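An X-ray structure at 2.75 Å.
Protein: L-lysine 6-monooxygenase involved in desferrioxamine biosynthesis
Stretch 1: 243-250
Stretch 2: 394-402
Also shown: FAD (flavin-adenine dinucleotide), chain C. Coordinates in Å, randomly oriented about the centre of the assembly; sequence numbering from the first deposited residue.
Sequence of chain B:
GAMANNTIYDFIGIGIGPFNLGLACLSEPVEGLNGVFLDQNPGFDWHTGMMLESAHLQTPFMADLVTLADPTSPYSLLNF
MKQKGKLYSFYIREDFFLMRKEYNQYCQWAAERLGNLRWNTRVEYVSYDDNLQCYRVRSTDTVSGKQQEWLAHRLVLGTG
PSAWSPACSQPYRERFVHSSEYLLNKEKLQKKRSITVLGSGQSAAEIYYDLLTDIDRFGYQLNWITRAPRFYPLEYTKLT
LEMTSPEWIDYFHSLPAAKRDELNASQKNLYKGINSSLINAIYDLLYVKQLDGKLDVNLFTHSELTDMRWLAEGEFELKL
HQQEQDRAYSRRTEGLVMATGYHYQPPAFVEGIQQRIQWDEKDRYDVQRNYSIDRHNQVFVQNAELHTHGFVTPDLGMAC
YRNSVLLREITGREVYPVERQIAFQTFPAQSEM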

# COMPACT_ATOMS: atom_id res chain seq x y z
N MET B 243 17.75 14.05 -5.01
CA MET B 243 18.10 15.22 -5.82
C MET B 243 17.55 16.51 -5.23
O MET B 243 18.01 17.57 -5.63
CB MET B 243 17.60 15.06 -7.26
CG MET B 243 18.23 13.92 -8.03
SD MET B 243 17.48 13.64 -9.65
CE MET B 243 18.27 14.91 -10.62
N THR B 244 16.57 16.44 -4.32
CA THR B 244 16.12 17.62 -3.57
C THR B 244 17.00 17.68 -2.34
O THR B 244 16.61 17.31 -1.23
CB THR B 244 14.61 17.64 -3.19
OG1 THR B 244 14.39 16.87 -2.02
CG2 THR B 244 13.74 17.11 -4.32
N SER B 245 18.21 18.16 -2.55
CA SER B 245 19.22 18.15 -1.53
C SER B 245 20.23 19.27 -1.77
O SER B 245 20.44 19.68 -2.92
CB SER B 245 19.95 16.82 -1.55
OG SER B 245 20.69 16.66 -2.74
N PRO B 246 20.86 19.75 -0.70
CA PRO B 246 21.90 20.76 -0.84
C PRO B 246 22.97 20.37 -1.85
O PRO B 246 23.38 21.21 -2.66
CB PRO B 246 22.46 20.85 0.56
CG PRO B 246 21.29 20.56 1.44
CD PRO B 246 20.53 19.50 0.72
N GLU B 247 23.37 19.09 -1.84
CA GLU B 247 24.47 18.66 -2.72
C GLU B 247 24.09 18.74 -4.17
O GLU B 247 24.90 19.14 -4.98
CB GLU B 247 24.95 17.24 -2.46
CG GLU B 247 25.02 16.82 -1.01
CD GLU B 247 23.82 16.00 -0.62
OE1 GLU B 247 23.78 14.83 -1.00
OE2 GLU B 247 22.96 16.51 0.13
N TRP B 248 22.85 18.36 -4.48
CA TRP B 248 22.36 18.48 -5.84
C TRP B 248 22.26 19.95 -6.28
O TRP B 248 22.58 20.28 -7.43
CB TRP B 248 21.01 17.79 -6.03
CG TRP B 248 20.66 17.73 -7.47
CD1 TRP B 248 21.12 16.83 -8.39
CD2 TRP B 248 19.88 18.67 -8.19
NE1 TRP B 248 20.65 17.14 -9.64
CE2 TRP B 248 19.87 18.26 -9.54
CE3 TRP B 248 19.17 19.82 -7.82
CZ2 TRP B 248 19.17 18.95 -10.52
CZ3 TRP B 248 18.46 20.50 -8.80
CH2 TRP B 248 18.47 20.07 -10.14
N ILE B 249 21.82 20.82 -5.37
CA ILE B 249 21.63 22.22 -5.71
C ILE B 249 22.98 22.86 -6.03
O ILE B 249 23.09 23.60 -7.00
CB ILE B 249 20.86 22.99 -4.62
CG1 ILE B 249 19.46 22.42 -4.47
CG2 ILE B 249 20.72 24.46 -5.00
CD1 ILE B 249 18.80 22.74 -3.14
N ASP B 250 24.00 22.54 -5.23
CA ASP B 250 25.37 23.00 -5.51
C ASP B 250 25.80 22.54 -6.89
O ASP B 250 26.37 23.31 -7.66
CB ASP B 250 26.37 22.47 -4.47
CG ASP B 250 26.06 22.93 -3.05
OD1 ASP B 250 25.48 24.02 -2.87
OD2 ASP B 250 26.42 22.20 -2.10
N PRO B 394 10.21 25.64 -6.10
CA PRO B 394 8.86 25.73 -5.52
C PRO B 394 8.52 24.73 -4.39
O PRO B 394 7.41 24.76 -3.88
CB PRO B 394 7.93 25.47 -6.73
CG PRO B 394 8.80 25.16 -7.91
CD PRO B 394 10.19 24.96 -7.41
N ASP B 395 9.46 23.86 -4.02
CA ASP B 395 9.25 22.80 -3.03
C ASP B 395 9.16 23.41 -1.63
O ASP B 395 10.09 24.08 -1.18
CB ASP B 395 10.44 21.81 -3.12
CG ASP B 395 10.14 20.43 -2.50
OD1 ASP B 395 9.32 20.32 -1.58
OD2 ASP B 395 10.77 19.44 -2.93
N LEU B 396 8.04 23.19 -0.95
CA LEU B 396 7.92 23.51 0.48
C LEU B 396 8.97 22.75 1.31
O LEU B 396 9.40 23.24 2.36
CB LEU B 396 6.52 23.18 1.02
CG LEU B 396 5.35 24.02 0.52
CD1 LEU B 396 4.04 23.56 1.16
CD2 LEU B 396 5.57 25.50 0.76
N GLY B 397 9.36 21.57 0.84
CA GLY B 397 10.41 20.76 1.45
C GLY B 397 11.79 21.37 1.51
O GLY B 397 12.58 20.96 2.35
N MET B 398 12.09 22.34 0.65
CA MET B 398 13.38 23.05 0.72
C MET B 398 13.24 24.51 1.16
O MET B 398 14.15 25.32 0.94
CB MET B 398 14.12 22.91 -0.60
CG MET B 398 14.53 21.47 -0.87
SD MET B 398 15.71 20.79 0.32
CE MET B 398 17.27 21.48 -0.28
N ALA B 399 12.13 24.82 1.83
CA ALA B 399 11.85 26.16 2.31
C ALA B 399 12.70 26.45 3.52
O ALA B 399 13.33 27.51 3.59
CB ALA B 399 10.37 26.30 2.66
N CYS B 400 12.73 25.52 4.47
CA CYS B 400 13.62 25.65 5.65
C CYS B 400 15.11 25.68 5.29
O CYS B 400 15.86 26.42 5.91
CB CYS B 400 13.37 24.55 6.66
SG CYS B 400 11.91 24.80 7.66
N TYR B 401 15.53 24.88 4.29
CA TYR B 401 16.92 24.94 3.83
C TYR B 401 17.24 26.38 3.39
O TYR B 401 18.17 27.00 3.92
CB TYR B 401 17.24 23.95 2.68
CG TYR B 401 18.63 24.15 2.11
CD1 TYR B 401 19.76 23.76 2.83
CD2 TYR B 401 18.83 24.80 0.88
CE1 TYR B 401 21.04 24.01 2.35
CE2 TYR B 401 20.11 25.02 0.38
CZ TYR B 401 21.21 24.62 1.12
OH TYR B 401 22.51 24.83 0.69
N ARG B 402 16.45 26.90 2.46
CA ARG B 402 16.71 28.24 1.90
C ARG B 402 16.64 29.32 2.99
O ARG B 402 17.55 30.15 3.12
CB ARG B 402 15.75 28.55 0.74
CG ARG B 402 16.14 29.77 -0.10
CD ARG B 402 15.19 30.09 -1.24
NE ARG B 402 13.80 29.79 -0.90
CZ ARG B 402 12.96 29.01 -1.59
NH1 ARG B 402 13.30 28.48 -2.76
NH2 ARG B 402 11.73 28.81 -1.12
PA FAD C . 2.58 33.10 -2.67
O1A FAD C . 1.23 32.55 -2.24
O2A FAD C . 2.78 33.50 -4.11
O5B FAD C . 2.84 34.37 -1.70
C5B FAD C . 3.09 35.68 -2.20
C4B FAD C . 2.44 36.77 -1.36
O4B FAD C . 3.07 38.03 -1.65
C3B FAD C . 0.96 36.95 -1.68
O3B FAD C . 0.23 37.01 -0.45
C2B FAD C . 0.89 38.24 -2.50
O2B FAD C . -0.32 38.99 -2.33
C1B FAD C . 2.08 39.02 -1.96
N9A FAD C . 2.59 40.12 -2.82
C8A FAD C . 2.94 40.08 -4.13
N7A FAD C . 3.37 41.30 -4.54
C5A FAD C . 3.31 42.14 -3.49
C6A FAD C . 3.61 43.57 -3.21
N6A FAD C . 4.08 44.39 -4.18
N1A FAD C . 3.40 44.04 -1.95
C2A FAD C . 2.92 43.25 -0.96
N3A FAD C . 2.62 41.95 -1.15
C4A FAD C . 2.80 41.35 -2.36
N1 FAD C . 4.39 23.03 -3.32
C2 FAD C . 4.66 22.01 -2.46
O2 FAD C . 5.85 21.83 -2.11
N3 FAD C . 3.69 21.21 -1.96
C4 FAD C . 2.40 21.36 -2.30
O4 FAD C . 1.53 20.61 -1.83
C4X FAD C . 2.02 22.45 -3.23
N5 FAD C . 0.74 22.66 -3.61
C5X FAD C . 0.44 23.67 -4.47
C6 FAD C . -0.90 23.83 -4.82
C7 FAD C . -1.30 24.84 -5.69
C7M FAD C . -2.75 25.00 -6.06
C8 FAD C . -0.26 25.75 -6.26
C8M FAD C . -0.66 26.85 -7.21
C9 FAD C . 1.08 25.59 -5.92
C9A FAD C . 1.50 24.58 -5.03
N10 FAD C . 2.86 24.37 -4.65
C10 FAD C . 3.14 23.30 -3.75
C1' FAD C . 4.00 25.21 -5.13
C2' FAD C . 4.34 26.36 -4.15
O2' FAD C . 4.41 25.87 -2.80
C3' FAD C . 3.37 27.55 -4.23
O3' FAD C . 3.37 28.12 -5.54
C4' FAD C . 3.69 28.66 -3.21
O4' FAD C . 2.49 29.39 -2.91
C5' FAD C . 4.74 29.64 -3.72
O5' FAD C . 5.36 30.28 -2.60
P FAD C . 5.28 31.87 -2.43
O1P FAD C . 5.96 32.24 -1.13
O2P FAD C . 5.82 32.40 -3.73
O3P FAD C . 3.67 31.97 -2.25

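The two stretches, at least 149 residues apart in sequence wherever they touch, pack through apolar side chains, with no hydrogen bond crossing between them. The contact is small, burying 284 Å² summed over both sides, and Met 398 and Tyr 401 contribute most of the surface covered on the second stretch.

Met 398 is the hub. Its CA-to-CB bond points toward the first stretch, and with all three chi angles in the m range the unbranched chain brings its terminal methyl against Ser 245, Pro 246 and Ile 249. Met 398 CE lies 3.5 Å from Ile 249 CD1, 3.9 Å from Pro 246 CD and 4.0 Å from Ser 245 C, while Met 398 SD sits 3.9 Å from Thr 244 O. A flexible thioether suits this position, since it can follow an irregular surface without needing a polar partner.

Tyr 401, three residues further on, extends the same apolar surface. Its chi1 of 173° (t) carries the ring to Pro 246, where Pro 246 CG approaches Tyr 401 CE1 at 3.6 Å; Ile 249 CD1 is a looser neighbour, 4.4 Å from Tyr 401 CE2. Both contacts meet the ring obliquely. The phenol oxygen is hydrogen-bonded elsewhere in the structure, so the tyrosine can be buried with its polar end satisfied. Pro 246, in the first turn of its helix, offers a compact hydrocarbon ring and lacks the amide hydrogen that a residue in this position would otherwise leave without a helical acceptor. The CA-to-CB bond of Ile 249, one turn later, points toward the second stretch, and its CD1 methyl reaches both Met 398 and Tyr 401.

One contact pairs a methyl with a carboxylate: Thr 244 CG2 is 4.0 Å from Asp 395 OD2, a van der Waals contact.

Local hydrogen bonds shape each partner. Ser 245 caps the first helix, its OG accepting from Trp 248 N at 3.3 Å, and its CA-to-CB bond points away from the second stretch. Ile 249 N donates to Ser 245 O at 3.0 Å. In the second stretch, Asp 395 OD1 accepts from Gly 397 N at 2.7 Å, and an ideal CB on Gly 397 would clash with that same oxygen, so glycine fits the tight turn. Arg 402 N bonds to Met 398 O at 3.2 Å. The turn also meets the cofactor, Leu 396 N donating to FAD O2 at 2.8 Å, a bond that ties the start of the second stretch to the flavin.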